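Long-range contacts in ferredoxin component of carbazole 1,9a-dioxygenase (Nocardioides aromaticivorans, PDB 3GCE), which carries a Rieske-type [2Fe-2S] cluster and probably passes electrons to the terminal oxygenase component of carbazole 1,9a-dioxygenase: residues T16-K21 with D103-L108; G77-R82 with L93-Y98. All coordinates share one frame; numbering follows the deposited sequence.

Contact 1: T16-K21 with D103-L108; sequences TLDQLK and DGTEIL
T16 and E106 face each other as an antiparallel, non-hydrogen-bonded pair with their CA atoms 4.5 Å apart, and one residue on, the backbone N of L17 donates to T105 O over 2.8 Å as the chain leaves the sheet for a 3-10 turn. The same carbonyl also receives a CA-H...O contact from T16. A type I' turn from D103 to E106 delivers T105; both central residues, G104 and T105, have positive phi, which glycine adopts easily and threonine less so.

The two threonines cross obliquely. With T16 OG1 beside the backbone N (chi1 -47°), CG2 stands anti to that N and wedges against both branches of T105, 3.2 Å from OG1 and equally near CG2, closer than usual for two methyls. Threonine suits this partly exposed place, offering a methyl for packing and a hydroxyl for polar neighbours. T16 OG1 turns instead toward E106, whose OE2 accepts from a water only weakly linked to that hydroxyl. On the apolar side, I107 CD1 meets L20 CD2 tip to tip at 3.6 Å and also packs on CA of L17; long aliphatic chains suit this buried side. Q19 folds back, its OE1 accepting from T16 N at 2.9 Å, the donor above the carbonyl plane.

E106 OE1 forms a salt bridge with R13 of strand 12-16, while R39 gives a hydrogen bond to L20 O. L17 and I107 both touch V44 of strand 43-48, joining this three-stranded sheet to its neighbour.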
# COMPACT_ATOMS: atom_id res chain seq x y z
N THR A 16 11.22 0.81 9.80
CA THR A 16 10.75 0.75 11.17
C THR A 16 9.41 1.51 11.25
O THR A 16 9.22 2.51 10.54
CB THR A 16 11.79 1.42 12.11
OG1 THR A 16 13.10 0.95 11.78
CG2 THR A 16 11.54 1.10 13.51
N LEU A 17 8.50 1.03 12.09
CA LEU A 17 7.15 1.58 12.16
C LEU A 17 7.13 3.10 12.30
O LEU A 17 6.36 3.78 11.61
CB LEU A 17 6.35 0.93 13.30
CG LEU A 17 4.87 1.27 13.42
CD1 LEU A 17 4.08 0.62 12.31
CD2 LEU A 17 4.32 0.84 14.78
N ASP A 18 7.97 3.65 13.17
CA ASP A 18 7.90 5.10 13.40
C ASP A 18 8.71 5.91 12.40
O ASP A 18 8.75 7.15 12.48
CB ASP A 18 8.24 5.46 14.84
CG ASP A 18 9.43 4.71 15.35
OD1 ASP A 18 10.49 4.72 14.68
OD2 ASP A 18 9.28 4.09 16.44
N GLN A 19 9.34 5.24 11.44
CA GLN A 19 9.90 5.93 10.29
C GLN A 19 8.79 6.29 9.31
O GLN A 19 8.99 7.11 8.42
CB GLN A 19 10.95 5.09 9.56
CG GLN A 19 12.25 4.88 10.32
CD GLN A 19 13.21 3.96 9.56
OE1 GLN A 19 12.79 3.09 8.79
NE2 GLN A 19 14.52 4.16 9.78
N LEU A 20 7.62 5.67 9.49
CA LEU A 20 6.45 5.97 8.67
C LEU A 20 5.50 6.91 9.39
O LEU A 20 4.98 6.59 10.47
CB LEU A 20 5.71 4.68 8.29
CG LEU A 20 6.03 3.96 6.98
CD1 LEU A 20 7.51 3.62 6.85
CD2 LEU A 20 5.17 2.71 6.87
N LYS A 21 5.27 8.07 8.78
CA LYS A 21 4.25 8.98 9.28
C LYS A 21 2.87 8.33 9.09
O LYS A 21 2.54 7.86 8.01
CB LYS A 21 4.33 10.33 8.56
CG LYS A 21 5.69 11.02 8.69
CD LYS A 21 5.84 12.25 7.77
CE LYS A 21 6.20 11.85 6.33
NZ LYS A 21 6.41 13.03 5.45
N ASP A 103 7.22 -6.63 13.64
CA ASP A 103 7.88 -7.47 14.63
C ASP A 103 9.00 -6.64 15.24
O ASP A 103 9.90 -6.20 14.55
CB ASP A 103 8.38 -8.75 13.95
CG ASP A 103 9.02 -9.74 14.92
OD1 ASP A 103 10.10 -9.41 15.48
OD2 ASP A 103 8.46 -10.85 15.11
N GLY A 104 8.92 -6.40 16.56
CA GLY A 104 9.91 -5.57 17.22
C GLY A 104 10.18 -4.25 16.52
O GLY A 104 11.34 -3.87 16.32
N THR A 105 9.10 -3.54 16.17
CA THR A 105 9.14 -2.26 15.42
C THR A 105 9.55 -2.34 13.94
O THR A 105 9.29 -1.39 13.18
CB THR A 105 9.96 -1.13 16.16
OG1 THR A 105 9.46 0.16 15.76
CG2 THR A 105 11.42 -1.19 15.81
N GLU A 106 9.91 -3.49 13.45
CA GLU A 106 10.33 -3.63 12.05
C GLU A 106 9.15 -4.04 11.17
O GLU A 106 8.43 -5.00 11.48
CB GLU A 106 11.46 -4.65 11.89
CG GLU A 106 12.66 -4.43 12.80
CD GLU A 106 13.32 -3.07 12.63
OE1 GLU A 106 13.23 -2.49 11.54
OE2 GLU A 106 13.93 -2.60 13.60
N ILE A 107 8.97 -3.33 10.07
CA ILE A 107 7.89 -3.65 9.16
C ILE A 107 8.37 -4.67 8.13
O ILE A 107 9.26 -4.39 7.31
CB ILE A 107 7.31 -2.39 8.45
CG1 ILE A 107 6.79 -1.36 9.47
CG2 ILE A 107 6.18 -2.80 7.50
CD1 ILE A 107 6.45 0.01 8.80
N LEU A 108 7.77 -5.85 8.17
CA LEU A 108 8.19 -6.95 7.29
C LEU A 108 7.07 -7.28 6.30
O LEU A 108 5.93 -7.48 6.72
CB LEU A 108 8.50 -8.18 8.13
CG LEU A 108 9.52 -8.03 9.28
CD1 LEU A 108 9.63 -9.36 10.05
CD2 LEU A 108 10.88 -7.61 8.71
O HOH W 1 15.66 -0.45 13.55

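Contact 2: G77-R82 with L93-Y98; sequences GRFDVR and LPVRAY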
# COMPACT_ATOMS: atom_id res chain seq x y z
N GLY A 77 -9.23 6.97 -9.30
CA GLY A 77 -9.78 5.69 -8.85
C GLY A 77 -9.34 5.43 -7.42
O GLY A 77 -8.43 6.09 -6.93
N ARG A 78 -9.96 4.47 -6.74
CA ARG A 78 -9.55 4.13 -5.37
C ARG A 78 -9.44 2.64 -5.13
O ARG A 78 -10.12 1.86 -5.80
CB ARG A 78 -10.51 4.71 -4.32
CG ARG A 78 -10.57 6.24 -4.29
CD ARG A 78 -11.37 6.76 -3.08
NE ARG A 78 -11.56 8.22 -3.16
CZ ARG A 78 -12.07 8.97 -2.18
NH1 ARG A 78 -12.45 8.44 -1.03
NH2 ARG A 78 -12.19 10.28 -2.37
N PHE A 79 -8.57 2.26 -4.19
CA PHE A 79 -8.46 0.88 -3.70
C PHE A 79 -8.57 0.83 -2.18
O PHE A 79 -8.14 1.76 -1.48
CB PHE A 79 -7.12 0.24 -4.11
CG PHE A 79 -6.92 0.17 -5.61
CD1 PHE A 79 -6.29 1.21 -6.29
CD2 PHE A 79 -7.31 -0.97 -6.33
CE1 PHE A 79 -6.08 1.16 -7.69
CE2 PHE A 79 -7.11 -1.04 -7.71
CZ PHE A 79 -6.48 0.04 -8.38
N ASP A 80 -9.12 -0.27 -1.69
CA ASP A 80 -9.07 -0.59 -0.28
C ASP A 80 -7.63 -1.08 0.03
O ASP A 80 -7.19 -2.08 -0.54
CB ASP A 80 -10.12 -1.67 0.02
CG ASP A 80 -9.98 -2.26 1.43
OD1 ASP A 80 -9.49 -1.53 2.35
OD2 ASP A 80 -10.34 -3.46 1.60
N VAL A 81 -6.92 -0.39 0.92
CA VAL A 81 -5.55 -0.80 1.29
C VAL A 81 -5.45 -2.10 2.07
O VAL A 81 -4.36 -2.67 2.16
CB VAL A 81 -4.77 0.33 2.01
CG1 VAL A 81 -4.65 1.56 1.08
CG2 VAL A 81 -5.43 0.72 3.35
N ARG A 82 -6.58 -2.55 2.64
CA ARG A 82 -6.64 -3.81 3.38
C ARG A 82 -6.61 -5.03 2.47
O ARG A 82 -6.10 -6.11 2.85
CB ARG A 82 -7.92 -3.86 4.22
CG ARG A 82 -7.94 -2.86 5.37
CD ARG A 82 -9.33 -2.76 5.96
NE ARG A 82 -10.25 -2.08 5.05
CZ ARG A 82 -11.50 -1.74 5.37
NH1 ARG A 82 -11.96 -2.01 6.58
NH2 ARG A 82 -12.27 -1.15 4.47
N LEU A 93 -10.52 -3.42 -11.38
CA LEU A 93 -9.86 -4.67 -11.07
C LEU A 93 -8.96 -4.49 -9.87
O LEU A 93 -8.33 -3.44 -9.74
CB LEU A 93 -9.06 -5.21 -12.28
CG LEU A 93 -9.88 -5.75 -13.45
CD1 LEU A 93 -8.98 -6.02 -14.66
CD2 LEU A 93 -10.61 -7.02 -13.05
N PRO A 94 -8.90 -5.50 -8.98
CA PRO A 94 -8.10 -5.38 -7.78
C PRO A 94 -6.61 -5.39 -8.07
O PRO A 94 -6.16 -5.89 -9.14
CB PRO A 94 -8.53 -6.61 -6.94
CG PRO A 94 -8.99 -7.61 -7.96
CD PRO A 94 -9.59 -6.80 -9.07
N VAL A 95 -5.83 -4.83 -7.14
CA VAL A 95 -4.38 -5.00 -7.18
C VAL A 95 -3.99 -6.01 -6.11
O VAL A 95 -4.78 -6.29 -5.21
CB VAL A 95 -3.62 -3.68 -6.97
CG1 VAL A 95 -3.86 -2.70 -8.17
CG2 VAL A 95 -4.01 -3.04 -5.66
N ARG A 96 -2.76 -6.53 -6.21
CA ARG A 96 -2.24 -7.49 -5.21
C ARG A 96 -2.09 -6.85 -3.84
O ARG A 96 -1.63 -5.70 -3.74
CB ARG A 96 -0.91 -8.03 -5.67
CG ARG A 96 -0.26 -9.03 -4.69
CD ARG A 96 0.99 -9.65 -5.36
NE ARG A 96 0.60 -10.51 -6.48
CZ ARG A 96 0.05 -11.73 -6.34
NH1 ARG A 96 -0.14 -12.23 -5.13
NH2 ARG A 96 -0.32 -12.44 -7.40
N ALA A 97 -2.55 -7.55 -2.81
CA ALA A 97 -2.35 -7.19 -1.42
C ALA A 97 -1.18 -8.02 -0.91
O ALA A 97 -1.01 -9.19 -1.33
CB ALA A 97 -3.61 -7.47 -0.59
N TYR A 98 -0.37 -7.43 -0.04
CA TYR A 98 0.82 -8.12 0.47
C TYR A 98 0.68 -8.33 1.96
O TYR A 98 0.22 -7.44 2.64
CB TYR A 98 2.07 -7.27 0.22
CG TYR A 98 2.54 -7.32 -1.20
CD1 TYR A 98 1.87 -6.59 -2.20
CD2 TYR A 98 3.64 -8.08 -1.56
CE1 TYR A 98 2.32 -6.62 -3.54
CE2 TYR A 98 4.09 -8.11 -2.88
CZ TYR A 98 3.43 -7.39 -3.86
OH TYR A 98 3.89 -7.46 -5.15
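The cluster-binding part of the Rieske fold supplies this contact, in which F79 of strand 78-80 packs against the segment L93-Y98 that leads out of the cluster region toward strand 100-103. The strand begins just after G77, which touches the [2Fe-2S] cluster, and the F79 end of the contact lies close to the metal site. No hydrogen bond joins the two segments; a single aromatic ring does most of the work.

CE2 of F79 is the principal point of touch. The carbonyl oxygen of L93 sits at the ring edge, in its plane, 3.4 Å from CE2, where the slightly positive rim hydrogens of an aromatic ring suit a carbonyl oxygen. That oxygen also accepts a hydrogen bond from S52 OG. V95 crosses the phenylalanine at about a right angle. Its chi1 of -66° sets CG1 anti to the carbonyl carbon, and this methyl lies 3.7 Å from F79 CE2. The other methyl, CG2, lies over one face of the ring, 4.0 Å from F79 CD2, so valine's two branches let a compact side chain touch the ring at two places. The ring of F79 also touches C51, S52 and C91, and its side chain is about 6 Å from the cluster at the nearest atoms, an apolar neighbour to the loops that hold the irons.

Farther along, A97 CB comes to 4.5 Å from R82 O, a small side chain at a looser end of the contact. There D80 forms an Asx turn: its OD1 accepts from R82 N at 3.1 Å, and from the opposite face of the carboxylate plane R82 NE, with OD1 in the guanidinium plane, completes a salt bridge at 2.9 Å.

In the fold
Contact 2 is nested along the chain inside the long loop that contact 1 closes: T16-K21 comes first, then G77-R82 and L93-Y98, and D103-L108 last. The two lie on opposite sides of the chain's centre, their own centres about 21 Å apart and their nearest atoms about 7 Å apart, without touching. They share no sheet. Contact 1 belongs to the sheet of strands 12-16, 106-109 and 100-103, whereas 78-80 is a strand of the four-stranded sheet beside the cluster. Strand 43-48 is touched by side chains of both contacts, at V44 and at I47. Contact 1 pairs the chain's first strand with its last, and the F79 end of contact 2 lies beside the cluster.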